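Local coordinates for putative pachytene checkpoint protein 2 (Caenorhabditis elegans, PDB 4XGU) that probably uses ATP hydrolysis to remodel other proteins and probably plays a key role in chromosome recombination during meiosis, at residues S143-E148 and K317-P322; I175-P180 and S187-L192; Q356-T361 and E367-L372. All coordinates share one frame; numbering follows the deposited sequence.

Contact 1 of 3, residues S143-E148 and K317-P322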
loop_
_atom_site.group_PDB
_atom_site.type_symbol
_atom_site.label_atom_id
_atom_site.label_comp_id
_atom_site.label_asym_id
_atom_site.label_seq_id
_atom_site.Cartn_x
_atom_site.Cartn_y
_atom_site.Cartn_z
ATOM N N SER B 143 38.630 3.004 21.444
ATOM C CA SER B 143 37.813 2.027 22.152
ATOM C C SER B 143 38.365 0.609 22.100
ATOM O O SER B 143 37.665 -0.341 22.455
ATOM C CB SER B 143 36.392 2.034 21.584
ATOM O OG SER B 143 36.406 1.763 20.194
ATOM N N ASN B 144 39.613 0.467 21.661
ATOM C CA ASN B 144 40.219 -0.848 21.452
ATOM C C ASN B 144 39.398 -1.684 20.469
ATOM O O ASN B 144 39.436 -2.914 20.491
ATOM C CB ASN B 144 40.382 -1.588 22.784
ATOM C CG ASN B 144 41.538 -2.571 22.768
ATOM O OD1 ASN B 144 41.357 -3.766 23.000
ATOM N ND2 ASN B 144 42.736 -2.070 22.485
ATOM N N LEU B 145 38.666 -0.990 19.602
ATOM C CA LEU B 145 37.797 -1.601 18.602
ATOM C C LEU B 145 38.558 -2.485 17.623
ATOM O O LEU B 145 38.084 -3.557 17.249
ATOM C CB LEU B 145 37.049 -0.507 17.833
ATOM C CG LEU B 145 36.482 -0.858 16.455
ATOM C CD1 LEU B 145 35.291 -1.795 16.575
ATOM C CD2 LEU B 145 36.105 0.400 15.686
ATOM N N LYS B 146 39.731 -2.020 17.204
ATOM C CA LYS B 146 40.543 -2.744 16.233
ATOM C C LYS B 146 40.931 -4.112 16.771
ATOM O O LYS B 146 40.847 -5.112 16.058
ATOM C CB LYS B 146 41.794 -1.940 15.866
ATOM C CG LYS B 146 41.496 -0.637 15.133
ATOM C CD LYS B 146 42.727 0.258 15.038
ATOM C CE LYS B 146 43.845 -0.410 14.256
ATOM N NZ LYS B 146 45.087 0.421 14.243
ATOM N N ASN B 147 41.343 -4.158 18.033
ATOM C CA ASN B 147 41.718 -5.422 18.653
ATOM C C ASN B 147 40.542 -6.381 18.758
ATOM O O ASN B 147 40.697 -7.582 18.535
ATOM C CB ASN B 147 42.315 -5.185 20.042
ATOM C CG ASN B 147 43.803 -4.903 19.994
ATOM O OD1 ASN B 147 44.504 -5.352 19.085
ATOM N ND2 ASN B 147 44.297 -4.161 20.980
ATOM N N GLU B 148 39.368 -5.850 19.090
ATOM C CA GLU B 148 38.190 -6.687 19.301
ATOM C C GLU B 148 37.747 -7.366 18.011
ATOM O O GLU B 148 37.488 -8.568 17.990
ATOM C CB GLU B 148 37.040 -5.859 19.880
ATOM C CG GLU B 148 37.346 -5.238 21.233
ATOM C CD GLU B 148 36.198 -4.401 21.765
ATOM O OE1 GLU B 148 36.419 -3.624 22.718
ATOM O OE2 GLU B 148 35.075 -4.518 21.231
ATOM N N LYS B 317 29.216 -4.792 15.124
ATOM C CA LYS B 317 29.997 -3.760 15.795
ATOM C C LYS B 317 29.591 -2.359 15.359
ATOM O O LYS B 317 29.531 -2.061 14.165
ATOM C CB LYS B 317 31.489 -3.966 15.537
ATOM C CG LYS B 317 32.193 -4.781 16.603
ATOM C CD LYS B 317 32.157 -4.064 17.944
ATOM C CE LYS B 317 32.812 -4.896 19.032
ATOM N NZ LYS B 317 32.814 -4.191 20.344
ATOM N N ASN B 318 29.317 -1.503 16.337
ATOM C CA ASN B 318 28.998 -0.107 16.069
ATOM C C ASN B 318 30.242 0.766 16.132
ATOM O O ASN B 318 30.933 0.804 17.147
ATOM C CB ASN B 318 27.948 0.408 17.055
ATOM C CG ASN B 318 26.530 0.143 16.585
ATOM O OD1 ASN B 318 25.714 -0.431 17.310
ATOM N ND2 ASN B 318 26.229 0.562 15.360
ATOM N N VAL B 319 30.524 1.461 15.037
ATOM C CA VAL B 319 31.664 2.364 14.982
ATOM C C VAL B 319 31.181 3.807 15.021
ATOM O O VAL B 319 30.506 4.268 14.100
ATOM C CB VAL B 319 32.503 2.138 13.716
ATOM C CG1 VAL B 319 33.823 2.864 13.832
ATOM C CG2 VAL B 319 32.733 0.652 13.495
ATOM N N GLY B 320 31.520 4.517 16.090
ATOM C CA GLY B 320 31.047 5.877 16.264
ATOM C C GLY B 320 32.013 6.907 15.719
ATOM O O GLY B 320 33.146 6.575 15.363
ATOM N N GLN B 321 31.563 8.155 15.642
ATOM C CA GLN B 321 32.443 9.257 15.272
ATOM C C GLN B 321 33.531 9.391 16.334
ATOM O O GLN B 321 33.268 9.174 17.518
ATOM C CB GLN B 321 31.655 10.564 15.128
ATOM C CG GLN B 321 30.573 10.548 14.048
ATOM C CD GLN B 321 31.125 10.706 12.634
ATOM O OE1 GLN B 321 32.318 10.520 12.391
ATOM N NE2 GLN B 321 30.250 11.052 11.696
ATOM N N PRO B 322 34.758 9.739 15.918
ATOM C CA PRO B 322 35.888 9.759 16.852
ATOM C C PRO B 322 35.660 10.693 18.038
ATOM O O PRO B 322 35.078 11.764 17.875
ATOM C CB PRO B 322 37.051 10.254 15.986
ATOM C CG PRO B 322 36.404 10.991 14.861
ATOM C CD PRO B 322 35.133 10.249 14.588
#
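Leu145 lays its forked end over two side chains of 317-322 at once. Its side chain crosses that of Val319 at about a right angle, with CD2 3.8 Å from Val319 CG1 and CG2 of the same valine only slightly farther off. The side chains of Leu145 and Lys317 slide past each other in opposite directions, which brings CD1 to 4.1 Å from Lys317 CD. With CG anti to the backbone N (chi1 159°), Leu145 reaches outward from the first turn of helix 145-161, where a branched apolar residue can fill both places. Nearly one helical turn on, the extended chain of Glu148 brings OE2 to NZ of Lys317 in a salt bridge modelled at 2.5 Å, a length so short that its exact value is doubtful. Lysine suits this spot because its methylenes pack against leucine while its ammonium goes on to the carboxylate of Glu148. Replacing Lys317 by an alanine would probably leave the Glu148 carboxylate without this mate and open a gap beside Leu145 CD1. Compact Val319, which also touches Tyr141, lies near Thr183 of the predicted nucleotide loop. The contact sets the start of helix 145-161 against the end of strand 315-318 and the residue after it; this is the edge strand next to the P-loop strand in the 5-1-4-3-2 sheet of an AAA+ ATPase.

Contact 2 of 3, residues I175-P180 and S187-L192. With ADP (adenosine-5'-diphosphate), chain H.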
loop_
_atom_site.group_PDB
_atom_site.type_symbol
_atom_site.label_atom_id
_atom_site.label_comp_id
_atom_site.label_asym_id
_atom_site.label_seq_id
_atom_site.Cartn_x
_atom_site.Cartn_y
_atom_site.Cartn_z
ATOM N N ILE B 175 30.014 -10.865 9.096
ATOM C CA ILE B 175 30.281 -9.821 10.078
ATOM C C ILE B 175 29.704 -8.487 9.603
ATOM O O ILE B 175 29.777 -8.158 8.419
ATOM C CB ILE B 175 31.790 -9.683 10.353
ATOM C CG1 ILE B 175 32.075 -8.434 11.186
ATOM C CG2 ILE B 175 32.566 -9.641 9.050
ATOM C CD1 ILE B 175 33.537 -8.072 11.265
ATOM N N LEU B 176 29.124 -7.731 10.532
ATOM C CA LEU B 176 28.458 -6.477 10.207
ATOM C C LEU B 176 29.017 -5.294 10.997
ATOM O O LEU B 176 29.050 -5.316 12.227
ATOM C CB LEU B 176 26.958 -6.610 10.466
ATOM C CG LEU B 176 26.075 -5.382 10.262
ATOM C CD1 LEU B 176 25.963 -5.047 8.791
ATOM C CD2 LEU B 176 24.705 -5.628 10.866
ATOM N N LEU B 177 29.455 -4.264 10.280
ATOM C CA LEU B 177 29.904 -3.019 10.896
ATOM C C LEU B 177 28.911 -1.906 10.588
ATOM O O LEU B 177 28.530 -1.717 9.434
ATOM C CB LEU B 177 31.291 -2.632 10.391
ATOM C CG LEU B 177 32.430 -3.623 10.637
ATOM C CD1 LEU B 177 33.700 -3.146 9.948
ATOM C CD2 LEU B 177 32.665 -3.805 12.125
ATOM N N THR B 178 28.478 -1.175 11.611
ATOM C CA THR B 178 27.538 -0.079 11.392
ATOM C C THR B 178 27.995 1.209 12.068
ATOM O O THR B 178 28.817 1.186 12.985
ATOM C CB THR B 178 26.128 -0.428 11.898
ATOM O OG1 THR B 178 26.156 -0.586 13.321
ATOM C CG2 THR B 178 25.623 -1.713 11.254
ATOM N N GLY B 179 27.452 2.330 11.604
ATOM C CA GLY B 179 27.786 3.634 12.145
ATOM C C GLY B 179 27.625 4.724 11.103
ATOM O O GLY B 179 27.188 4.455 9.985
ATOM N N PRO B 180 27.962 5.967 11.470
ATOM C CA PRO B 180 27.972 7.086 10.522
ATOM C C PRO B 180 28.971 6.851 9.386
ATOM O O PRO B 180 29.906 6.068 9.556
ATOM C CB PRO B 180 28.391 8.276 11.390
ATOM C CG PRO B 180 27.994 7.894 12.771
ATOM C CD PRO B 180 28.221 6.414 12.848
ATOM N N SER B 187 37.380 0.820 5.529
ATOM C CA SER B 187 38.818 0.715 5.765
ATOM C C SER B 187 39.138 -0.400 6.753
ATOM O O SER B 187 40.131 -1.111 6.594
ATOM C CB SER B 187 39.378 2.045 6.273
ATOM O OG SER B 187 39.324 3.040 5.265
ATOM N N LEU B 188 38.294 -0.549 7.770
ATOM C CA LEU B 188 38.430 -1.646 8.722
ATOM C C LEU B 188 38.343 -2.994 8.015
ATOM O O LEU B 188 39.160 -3.882 8.251
ATOM C CB LEU B 188 37.354 -1.561 9.807
ATOM C CG LEU B 188 37.566 -0.557 10.938
ATOM C CD1 LEU B 188 36.395 -0.601 11.906
ATOM C CD2 LEU B 188 38.868 -0.844 11.665
ATOM N N CYS B 189 37.349 -3.140 7.146
ATOM C CA CYS B 189 37.153 -4.382 6.411
ATOM C C CYS B 189 38.327 -4.683 5.487
ATOM O O CYS B 189 38.761 -5.829 5.388
ATOM C CB CYS B 189 35.860 -4.327 5.599
ATOM S SG CYS B 189 34.359 -4.384 6.594
ATOM N N LYS B 190 38.826 -3.655 4.810
ATOM C CA LYS B 190 39.965 -3.818 3.916
ATOM C C LYS B 190 41.176 -4.305 4.703
ATOM O O LYS B 190 41.762 -5.342 4.386
ATOM C CB LYS B 190 40.301 -2.504 3.206
ATOM C CG LYS B 190 39.149 -1.837 2.473
ATOM C CD LYS B 190 38.859 -2.501 1.143
ATOM C CE LYS B 190 38.213 -1.526 0.164
ATOM N NZ LYS B 190 39.108 -0.376 -0.160
ATOM N N GLY B 191 41.537 -3.553 5.739
ATOM C CA GLY B 191 42.717 -3.852 6.529
ATOM C C GLY B 191 42.624 -5.180 7.246
ATOM O O GLY B 191 43.622 -5.894 7.386
ATOM N N LEU B 192 41.419 -5.509 7.703
ATOM C CA LEU B 192 41.177 -6.764 8.405
ATOM C C LEU B 192 41.452 -7.962 7.502
ATOM O O LEU B 192 42.130 -8.909 7.899
ATOM C CB LEU B 192 39.741 -6.814 8.920
ATOM C CG LEU B 192 39.271 -8.146 9.492
ATOM C CD1 LEU B 192 40.097 -8.524 10.709
ATOM C CD2 LEU B 192 37.798 -8.063 9.838
HETATM P PB ADP H . 33.007 4.475 5.727
HETATM O O1B ADP H . 32.615 4.828 7.140
HETATM O O2B ADP H . 33.261 3.003 5.515
HETATM O O3B ADP H . 32.140 5.111 4.663
HETATM P PA ADP H . 35.607 4.535 4.622
HETATM O O1A ADP H . 36.110 3.276 5.287
HETATM O O2A ADP H . 35.094 4.490 3.200
HETATM O O3A ADP H . 34.454 5.173 5.555
HETATM O "O5'" ADP H . 36.809 5.603 4.672
HETATM C "C5'" ADP H . 36.658 6.878 5.289
HETATM C "C4'" ADP H . 37.960 7.652 5.133
HETATM O "O4'" ADP H . 38.123 8.541 6.240
HETATM C "C3'" ADP H . 39.162 6.723 5.111
HETATM O "O3'" ADP H . 39.742 6.695 3.804
HETATM C "C2'" ADP H . 40.144 7.294 6.114
HETATM O "O2'" ADP H . 41.233 7.915 5.424
HETATM C "C1'" ADP H . 39.373 8.339 6.904
HETATM N N9 ADP H . 39.081 7.799 8.256
HETATM C C8 ADP H . 37.852 7.505 8.722
HETATM N N7 ADP H . 37.901 7.028 9.991
HETATM C C5 ADP H . 39.192 7.011 10.360
HETATM C C6 ADP H . 39.942 6.621 11.574
HETATM N N6 ADP H . 39.294 6.147 12.664
HETATM N N1 ADP H . 41.285 6.757 11.555
HETATM C C2 ADP H . 41.933 7.229 10.472
HETATM N N3 ADP H . 41.318 7.602 9.334
HETATM C C4 ADP H . 39.969 7.521 9.216
#
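Leu177 points from its strand at the helix and meets it with one methyl, CD1, which lies 3.6 Å from Cys189 SG and 4.0 Å from Leu188 CB. Its CG is anti to the carbonyl carbon (chi1 -60°) and CD1 continues the chain in an extended line, so that this branch is the one carried farthest toward 187-192. The side chain of Leu188 crosses that of Leu177 at about a right angle and also touches Leu145 of helix 145-161. Cysteine fits beside the Leu177 methyl because its short, polarisable thiol can lie close to carbon without needing the room of a longer chain. Two residues earlier in the strand, Ile175 is stretched out to CD1, which approaches Leu192 CD2 loosely, at 4.5 Å; Val153 touches both residues. The short axes of 175-178 and 187-192 run at 144° to each other, roughly antiparallel but clearly skewed, and come within 10.4 Å, a spacing bridged by apolar side chains and the thiol of Cys189. This is the strand-loop-helix of the P-loop, the Walker A motif of AAA+ ATPases, in which the polypeptide leaves the central sheet, wraps the phosphates and returns as a helix. Gly179 opens the loop with a backbone that would jam any CB against the preceding carbonyl and against Pro180. Ser187 grips the alpha-phosphate of ADP twice: its N donates to O1A over 2.8 Å, and OG, folded back beside that N, donates to the same O1A at 3.2 Å. Gly184 N, Lys185 NZ and Thr186 N add further hydrogen bonds to the nucleotide.

Contact 3 of 3, residues Q356-T361 and E367-L372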
loop_
_atom_site.group_PDB
_atom_site.type_symbol
_atom_site.label_atom_id
_atom_site.label_comp_id
_atom_site.label_asym_id
_atom_site.label_seq_id
_atom_site.Cartn_x
_atom_site.Cartn_y
_atom_site.Cartn_z
ATOM N N GLN B 356 53.030 15.568 21.234
ATOM C CA GLN B 356 53.319 14.152 21.411
ATOM C C GLN B 356 52.028 13.359 21.564
ATOM O O GLN B 356 50.936 13.924 21.515
ATOM C CB GLN B 356 54.210 13.939 22.636
ATOM C CG GLN B 356 55.370 14.912 22.735
ATOM C CD GLN B 356 56.466 14.615 21.733
ATOM O OE1 GLN B 356 56.722 13.456 21.402
ATOM N NE2 GLN B 356 57.120 15.663 21.242
ATOM N N ASP B 357 52.158 12.051 21.755
ATOM C CA ASP B 357 51.000 11.205 22.023
ATOM C C ASP B 357 50.414 11.543 23.389
ATOM O O ASP B 357 51.132 11.619 24.384
ATOM C CB ASP B 357 51.375 9.726 21.949
ATOM C CG ASP B 357 51.796 9.303 20.555
ATOM O OD1 ASP B 357 51.439 10.007 19.585
ATOM O OD2 ASP B 357 52.479 8.264 20.428
ATOM N N ILE B 358 49.101 11.744 23.421
ATOM C CA ILE B 358 48.419 12.251 24.604
ATOM C C ILE B 358 47.744 11.120 25.389
ATOM O O ILE B 358 46.920 11.361 26.272
ATOM C CB ILE B 358 47.377 13.330 24.200
ATOM C CG1 ILE B 358 47.049 14.265 25.369
ATOM C CG2 ILE B 358 46.129 12.694 23.590
ATOM C CD1 ILE B 358 46.040 15.322 25.010
ATOM N N CYS B 359 48.121 9.882 25.079
ATOM C CA CYS B 359 47.439 8.714 25.635
ATOM C C CYS B 359 47.492 8.655 27.162
ATOM O O CYS B 359 48.549 8.840 27.769
ATOM C CB CYS B 359 48.027 7.425 25.049
ATOM S SG CYS B 359 46.873 6.027 25.006
ATOM N N ASP B 360 46.323 8.420 27.756
ATOM C CA ASP B 360 46.158 8.136 29.183
ATOM C C ASP B 360 46.454 9.311 30.117
ATOM O O ASP B 360 46.443 9.143 31.338
ATOM C CB ASP B 360 47.030 6.943 29.588
ATOM C CG ASP B 360 47.029 5.839 28.547
ATOM O OD1 ASP B 360 45.989 5.163 28.393
ATOM O OD2 ASP B 360 48.074 5.650 27.886
ATOM N N THR B 361 46.706 10.490 29.550
ATOM C CA THR B 361 47.051 11.683 30.327
ATOM C C THR B 361 48.188 11.409 31.315
ATOM O O THR B 361 48.206 11.954 32.420
ATOM C CB THR B 361 45.836 12.227 31.112
ATOM O OG1 THR B 361 45.559 11.373 32.230
ATOM C CG2 THR B 361 44.609 12.309 30.219
ATOM N N GLU B 367 52.026 22.672 25.905
ATOM C CA GLU B 367 51.049 23.685 25.530
ATOM C C GLU B 367 50.640 23.480 24.076
ATOM O O GLU B 367 49.462 23.569 23.744
ATOM C CB GLU B 367 51.595 25.097 25.747
ATOM C CG GLU B 367 50.510 26.132 26.029
ATOM C CD GLU B 367 49.801 25.891 27.353
ATOM O OE1 GLU B 367 50.483 25.527 28.336
ATOM O OE2 GLU B 367 48.565 26.060 27.411
ATOM N N PHE B 368 51.612 23.182 23.218
ATOM C CA PHE B 368 51.321 22.842 21.827
ATOM C C PHE B 368 50.463 21.586 21.751
ATOM O O PHE B 368 49.543 21.500 20.938
ATOM C CB PHE B 368 52.611 22.647 21.029
ATOM C CG PHE B 368 53.099 23.896 20.358
ATOM C CD1 PHE B 368 52.200 24.799 19.814
ATOM C CD2 PHE B 368 54.453 24.172 20.277
ATOM C CE1 PHE B 368 52.643 25.954 19.196
ATOM C CE2 PHE B 368 54.905 25.325 19.663
ATOM C CZ PHE B 368 53.996 26.218 19.121
ATOM N N THR B 369 50.776 20.614 22.601
ATOM C CA THR B 369 49.941 19.432 22.753
ATOM C C THR B 369 48.562 19.854 23.249
ATOM O O THR B 369 47.539 19.331 22.806
ATOM C CB THR B 369 50.569 18.418 23.735
ATOM O OG1 THR B 369 51.806 17.932 23.201
ATOM C CG2 THR B 369 49.633 17.247 23.981
ATOM N N GLU B 370 48.544 20.826 24.159
ATOM C CA GLU B 370 47.301 21.327 24.736
ATOM C C GLU B 370 46.516 22.185 23.743
ATOM O O GLU B 370 45.294 22.063 23.642
ATOM C CB GLU B 370 47.590 22.129 26.010
ATOM C CG GLU B 370 46.348 22.647 26.723
ATOM C CD GLU B 370 45.519 21.538 27.344
ATOM O OE1 GLU B 370 46.075 20.453 27.615
ATOM O OE2 GLU B 370 44.305 21.751 27.560
ATOM N N ILE B 371 47.219 23.052 23.018
ATOM C CA ILE B 371 46.578 23.910 22.024
ATOM C C ILE B 371 45.931 23.066 20.930
ATOM O O ILE B 371 44.814 23.349 20.494
ATOM C CB ILE B 371 47.579 24.898 21.386
ATOM C CG1 ILE B 371 48.071 25.910 22.419
ATOM C CG2 ILE B 371 46.930 25.652 20.242
ATOM C CD1 ILE B 371 49.220 26.760 21.931
ATOM N N LEU B 372 46.635 22.023 20.501
ATOM C CA LEU B 372 46.115 21.111 19.487
ATOM C C LEU B 372 44.907 20.346 20.012
ATOM O O LEU B 372 43.954 20.094 19.275
ATOM C CB LEU B 372 47.202 20.136 19.033
ATOM C CG LEU B 372 46.796 19.111 17.971
ATOM C CD1 LEU B 372 46.233 19.808 16.744
ATOM C CD2 LEU B 372 47.978 18.234 17.594
#
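Gln356 meets Thr369 through its backbone rather than through its flat carboxamide, neither face of which is stacked on 367-372; its NE2 is hydrogen-bonded to Trp354 O. The Phe368 ring turns its back on 356-361 and packs on Leu405 and Pro406. The setting is the helical C-terminal lid of the AAA+ module, where an irregular segment folds back on the first turns of helix 367-378. Across the join, Gln356 N donates a weak hydrogen bond to Thr369 OG1, 3.3 Å long with an N-H...O angle of 158°. Threonine suits the position by being two-sided. While OG1 lies beside the backbone N of its own residue and takes up this amide, the methyl CG2 stands anti to that N, and the side chain slides past that of Ile358, whose CG1 lies 4.2 Å from Thr369 CG2. Ile358 is the apolar filling of the segment, resting also on Phe325 and Tyr328 of helix 324-340, a helix that holds the segment by polar means as well, through Tyr328 OH to Gln356 O and a salt bridge from Lys332 to Asp357. Where the segment turns, Thr361 OG1 donates to the carbonyl O of Asp360 over 2.6 Å, reaching it from the side at a C=O...donor angle of 103° and tilted 33° from the carbonyl plane.

In the fold
Contacts 1 and 2 are neighbours in the nucleotide-binding core, their centres 9 Å apart. Strands 174-178 and 315-318 lie side by side in one sheet, and Thr178 probably pairs with Lys317 and Val319 by backbone hydrogen bonds. Along the chain, contact 2 is nested inside the long loop that contact 1 closes, so the P-loop strand and the helix that meets the ADP are built within a span whose ends meet beside them. Contact 3 follows in series, in the C-terminal lid, with its centre about 22 Å from that of contact 1 and 28 Å from that of contact 2. The two regions thus reflect the division of an AAA+ module into core and lid.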